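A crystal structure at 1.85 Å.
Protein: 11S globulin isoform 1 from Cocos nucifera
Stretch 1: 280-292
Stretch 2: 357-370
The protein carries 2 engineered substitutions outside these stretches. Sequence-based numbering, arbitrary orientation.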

# COMPACT_ATOMS: atom_id res chain seq x y z
N ILE A 280 6.74 -13.68 2.21
CA ILE A 280 8.05 -13.03 2.31
C ILE A 280 8.64 -12.75 0.93
O ILE A 280 9.48 -11.86 0.79
N LEU A 281 8.20 -13.47 -0.10
CA LEU A 281 8.80 -13.29 -1.41
C LEU A 281 8.57 -11.89 -1.95
O LEU A 281 9.32 -11.46 -2.83
N ARG A 282 7.55 -11.19 -1.47
CA ARG A 282 7.31 -9.81 -1.91
C ARG A 282 8.41 -8.86 -1.46
O ARG A 282 8.53 -7.77 -2.02
N PHE A 283 9.18 -9.24 -0.44
CA PHE A 283 10.38 -8.53 -0.03
C PHE A 283 11.64 -9.13 -0.65
O PHE A 283 12.55 -8.39 -1.04
N ILE A 284 11.69 -10.46 -0.79
CA ILE A 284 12.82 -11.13 -1.45
C ILE A 284 12.86 -10.75 -2.93
O ILE A 284 13.94 -10.69 -3.54
N GLN A 285 11.69 -10.50 -3.52
CA GLN A 285 11.53 -10.17 -4.94
C GLN A 285 12.06 -11.28 -5.85
O GLN A 285 12.73 -11.04 -6.85
N MET A 286 11.70 -12.51 -5.51
CA MET A 286 12.07 -13.66 -6.33
C MET A 286 10.92 -14.66 -6.28
O MET A 286 10.12 -14.67 -5.34
N SER A 287 10.83 -15.47 -7.32
CA SER A 287 9.78 -16.46 -7.48
C SER A 287 10.46 -17.78 -7.85
O SER A 287 11.64 -17.81 -8.21
N ALA A 288 9.71 -18.87 -7.78
CA ALA A 288 10.26 -20.16 -8.19
C ALA A 288 9.19 -20.94 -8.93
O ALA A 288 7.99 -20.64 -8.86
N GLU A 289 9.64 -21.98 -9.63
CA GLU A 289 8.76 -22.82 -10.43
C GLU A 289 9.36 -24.22 -10.46
O GLU A 289 10.56 -24.37 -10.68
N ARG A 290 8.54 -25.23 -10.22
CA ARG A 290 8.94 -26.63 -10.38
C ARG A 290 8.21 -27.18 -11.60
O ARG A 290 6.98 -27.14 -11.64
N VAL A 291 8.96 -27.57 -12.63
CA VAL A 291 8.43 -28.13 -13.87
C VAL A 291 8.82 -29.60 -13.94
O VAL A 291 10.00 -29.93 -13.83
N VAL A 292 7.84 -30.47 -14.13
CA VAL A 292 8.09 -31.91 -14.30
C VAL A 292 7.37 -32.33 -15.58
O VAL A 292 6.14 -32.32 -15.62
N GLY A 357 11.66 -38.29 -19.56
CA GLY A 357 11.15 -37.18 -18.78
C GLY A 357 12.26 -36.18 -18.54
O GLY A 357 13.42 -36.37 -18.93
N PHE A 358 11.90 -35.08 -17.87
CA PHE A 358 12.77 -33.92 -17.76
C PHE A 358 12.20 -33.09 -16.62
O PHE A 358 11.05 -32.66 -16.72
N GLN A 359 12.98 -32.90 -15.55
CA GLN A 359 12.53 -32.15 -14.36
C GLN A 359 13.46 -30.98 -14.07
O GLN A 359 14.69 -31.11 -14.12
N LEU A 360 12.88 -29.83 -13.74
CA LEU A 360 13.74 -28.71 -13.40
C LEU A 360 13.08 -27.86 -12.33
O LEU A 360 11.90 -28.01 -12.00
N VAL A 361 13.90 -27.00 -11.75
CA VAL A 361 13.45 -25.93 -10.88
C VAL A 361 13.99 -24.64 -11.47
O VAL A 361 15.16 -24.58 -11.89
N SER A 362 13.14 -23.64 -11.56
CA SER A 362 13.57 -22.35 -12.04
C SER A 362 13.43 -21.35 -10.92
O SER A 362 12.47 -21.41 -10.16
N ILE A 363 14.39 -20.45 -10.82
CA ILE A 363 14.33 -19.31 -9.91
C ILE A 363 14.27 -18.06 -10.78
O ILE A 363 15.11 -17.89 -11.66
N LYS A 364 13.31 -17.19 -10.51
CA LYS A 364 13.07 -16.02 -11.37
C LYS A 364 13.28 -14.76 -10.55
O LYS A 364 12.95 -14.72 -9.37
N THR A 365 13.83 -13.73 -11.22
CA THR A 365 14.32 -12.51 -10.57
C THR A 365 13.22 -11.46 -10.39
O THR A 365 13.42 -10.28 -10.67
N SER A 366 12.06 -11.89 -9.92
CA SER A 366 10.98 -10.98 -9.61
C SER A 366 10.00 -11.71 -8.72
O SER A 366 9.77 -12.92 -8.88
N ASP A 367 9.40 -10.99 -7.79
CA ASP A 367 8.18 -11.52 -7.24
C ASP A 367 7.13 -11.56 -8.35
O ASP A 367 7.13 -10.74 -9.27
N ARG A 368 6.25 -12.55 -8.25
CA ARG A 368 5.15 -12.74 -9.18
C ARG A 368 5.65 -12.71 -10.62
O ARG A 368 5.14 -11.99 -11.49
N ALA A 369 6.72 -13.46 -10.85
CA ALA A 369 7.22 -13.63 -12.20
C ALA A 369 6.13 -14.24 -13.06
O ALA A 369 5.39 -15.13 -12.62
N MET A 370 6.00 -13.73 -14.28
CA MET A 370 4.95 -14.13 -15.22
C MET A 370 5.57 -14.50 -16.55
O MET A 370 6.57 -13.92 -16.97

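Strands 287-292 and 357-364 run antiparallel, and alternate residues satisfy each other's N and O in three hydrogen-bonded pairs. Ser287 N donates to Lys364 O (3.0 Å) and Lys364 N returns the bond to Ser287 O (2.9 Å); Glu289 pairs in the same way with Ser362, and Val291 with Leu360. The side chains of these pairs share one face of the sheet, while those of Ala288, Arg290 and Val292 share the other with Ile363, Val361 and Gln359.

Ser287 is the most heavily covered residue of the contact. Its m rotamer places OG within the turn that follows the second strand, where it donates to Ser366 O in a very short bond (2.4 Å from Ser287 OG) and accepts from Ala369 N (3.2 Å to Ser287 OG). A small hydroxyl suits this site because it can donate and accept at once. The turn supplies its own bonds as well: Ser366 OG, in a t rotamer, donates to Asp367 O at 2.8 Å, and Asp367 N is satisfied by water 1, 2.7 Å from that nitrogen. The same water accepts a weak bond from Gln285 NE2 (3.4 Å), linking the two stretches. Asp367, chi1 t, lays its carboxylate beside the helix, with OD2 3.7 Å from Arg282 CB; both carboxylate oxygens find hydrogen bonds elsewhere in the structure. Met286 O, by contrast, is buried without a partner.

Further along this face, Glu289 is t at chi1 and chi2, and Lys364 is m, t, t, t. Glu289 OE1 and Lys364 NZ form a long salt bridge of 3.7 Å, and NZ is also hydrogen-bonded elsewhere. The face then turns apolar: Val291 CB meets Leu360 CD1 at 3.6 Å, the leucine being p at chi1 with chi2 between wells.

On the other face, Ala288 CB packs against Ile363 CD1 at 3.7 Å, Ile363 being m at both chi angles; a methyl group and an isoleucine suit this apolar contact. Ile363 CG2 also lies 3.9 Å from Met286 SD, at the end of a flexible thioether chain. Arg290 (t, p, t, with chi4 at 180°) leaves the sheet at CB, but its end comes nearer the other strand, so that NH1 donates to Leu360 O at 3.2 Å, an oxygen that also accepts from Val291 N (3.0 Å to Leu360 O). Its NH2 donates to water 2 (3.1 Å from Arg290 NH2), which in turn donates to Gln359 OE1 at 2.8 Å. Arginine's several donors thus serve backbone and water together, while the aliphatic part of Gln359 packs its CG 3.9 Å from Val292 CG2.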

# COMPACT_ATOMS: atom_id res chain seq x y z
CB ILE A 280 9.02 -13.86 3.17
CG1 ILE A 280 10.25 -13.01 3.54
CG2 ILE A 280 9.46 -15.16 2.45
CD1 ILE A 280 11.23 -13.69 4.45
CB LEU A 281 8.24 -14.32 -2.41
CG LEU A 281 8.55 -15.78 -2.05
CD1 LEU A 281 8.16 -16.76 -3.16
CD2 LEU A 281 10.02 -15.90 -1.74
CB ARG A 282 5.94 -9.31 -1.43
CG ARG A 282 5.87 -8.93 0.06
CD ARG A 282 4.41 -8.76 0.50
NE ARG A 282 4.26 -8.94 1.94
CZ ARG A 282 3.69 -8.05 2.76
NH1 ARG A 282 3.20 -6.91 2.29
NH2 ARG A 282 3.61 -8.31 4.06
CB PHE A 283 10.48 -8.53 1.50
CG PHE A 283 9.19 -8.17 2.17
CD1 PHE A 283 8.70 -6.87 2.11
CD2 PHE A 283 8.43 -9.12 2.83
CE1 PHE A 283 7.50 -6.53 2.71
CE2 PHE A 283 7.23 -8.79 3.44
CZ PHE A 283 6.76 -7.49 3.38
CB ILE A 284 12.71 -12.66 -1.25
CG1 ILE A 284 12.80 -13.07 0.24
CG2 ILE A 284 13.73 -13.43 -2.10
CD1 ILE A 284 14.19 -13.01 0.89
CB GLN A 285 12.18 -8.83 -5.29
CG GLN A 285 11.34 -7.62 -4.90
CD GLN A 285 11.99 -6.30 -5.30
OE1 GLN A 285 12.66 -5.66 -4.49
NE2 GLN A 285 11.80 -5.90 -6.55
CB MET A 286 13.38 -14.33 -5.87
CG MET A 286 14.62 -13.76 -6.62
SD MET A 286 16.18 -14.60 -6.23
CE MET A 286 16.20 -14.15 -4.51
CB SER A 287 8.78 -16.04 -8.58
OG SER A 287 8.29 -14.72 -8.37
CB ALA A 288 10.78 -20.97 -6.98
CB GLU A 289 8.64 -22.24 -11.84
CG GLU A 289 7.75 -23.00 -12.76
CD GLU A 289 7.41 -22.22 -14.02
OE1 GLU A 289 8.27 -22.13 -14.93
OE2 GLU A 289 6.29 -21.70 -14.07
CB ARG A 290 8.61 -27.43 -9.12
CG ARG A 290 8.70 -28.94 -9.28
CD ARG A 290 10.08 -29.35 -9.73
NE ARG A 290 10.44 -30.70 -9.29
CZ ARG A 290 11.60 -31.28 -9.58
NH1 ARG A 290 12.49 -30.62 -10.30
NH2 ARG A 290 11.86 -32.50 -9.14
CB VAL A 291 8.95 -27.37 -15.11
CG1 VAL A 291 8.39 -27.96 -16.39
CG2 VAL A 291 8.62 -25.89 -15.01
CB VAL A 292 7.61 -32.74 -13.11
CG1 VAL A 292 7.63 -34.25 -13.48
CG2 VAL A 292 8.46 -32.45 -11.86
CB PHE A 358 12.76 -33.13 -19.08
CG PHE A 358 13.73 -31.97 -19.15
CD1 PHE A 358 15.00 -32.07 -18.64
CD2 PHE A 358 13.37 -30.80 -19.81
CE1 PHE A 358 15.89 -31.02 -18.74
CE2 PHE A 358 14.26 -29.74 -19.90
CZ PHE A 358 15.52 -29.85 -19.36
CB GLN A 359 12.46 -33.03 -13.10
CG GLN A 359 11.63 -34.29 -13.25
CD GLN A 359 12.51 -35.51 -13.46
OE1 GLN A 359 13.47 -35.72 -12.73
NE2 GLN A 359 12.19 -36.31 -14.47
CB LEU A 360 14.07 -27.87 -14.64
CG LEU A 360 12.81 -27.47 -15.40
CD1 LEU A 360 12.33 -26.03 -15.13
CD2 LEU A 360 13.03 -27.71 -16.88
CB VAL A 361 13.91 -26.13 -9.42
CG1 VAL A 361 15.41 -26.38 -9.35
CG2 VAL A 361 13.53 -24.92 -8.57
CB SER A 362 12.77 -21.88 -13.26
OG SER A 362 13.03 -22.73 -14.36
CB ILE A 363 15.54 -19.23 -8.98
CG1 ILE A 363 15.71 -20.52 -8.17
CG2 ILE A 363 15.46 -17.96 -8.09
CD1 ILE A 363 14.49 -20.89 -7.32
CB LYS A 364 11.68 -16.09 -11.99
CG LYS A 364 11.49 -17.40 -12.81
CD LYS A 364 10.17 -17.47 -13.59
CE LYS A 364 10.14 -18.70 -14.51
NZ LYS A 364 9.04 -18.60 -15.52
CB THR A 365 15.52 -11.92 -11.33
OG1 THR A 365 15.14 -11.50 -12.64
CG2 THR A 365 16.65 -12.93 -11.44
CB SER A 366 10.27 -10.49 -10.89
OG SER A 366 9.30 -9.49 -10.60
CB ASP A 367 7.66 -10.68 -6.08
CG ASP A 367 6.40 -11.28 -5.48
OD1 ASP A 367 6.26 -12.54 -5.56
OD2 ASP A 367 5.56 -10.52 -4.95
CB ARG A 368 4.04 -11.72 -8.91
CG ARG A 368 3.58 -11.84 -7.45
CD ARG A 368 2.33 -11.09 -7.11
NE ARG A 368 2.42 -9.69 -7.50
CZ ARG A 368 1.50 -8.78 -7.20
NH1 ARG A 368 0.43 -9.13 -6.49
NH2 ARG A 368 1.65 -7.51 -7.59
CB ALA A 369 8.46 -14.54 -12.19
CB MET A 370 3.95 -12.99 -15.44
CG MET A 370 3.09 -12.68 -14.24
SD MET A 370 1.76 -11.55 -14.64
CE MET A 370 2.67 -10.09 -15.19
O HOH W 1 9.51 -8.28 -7.37
O HOH W 2 14.05 -34.29 -10.40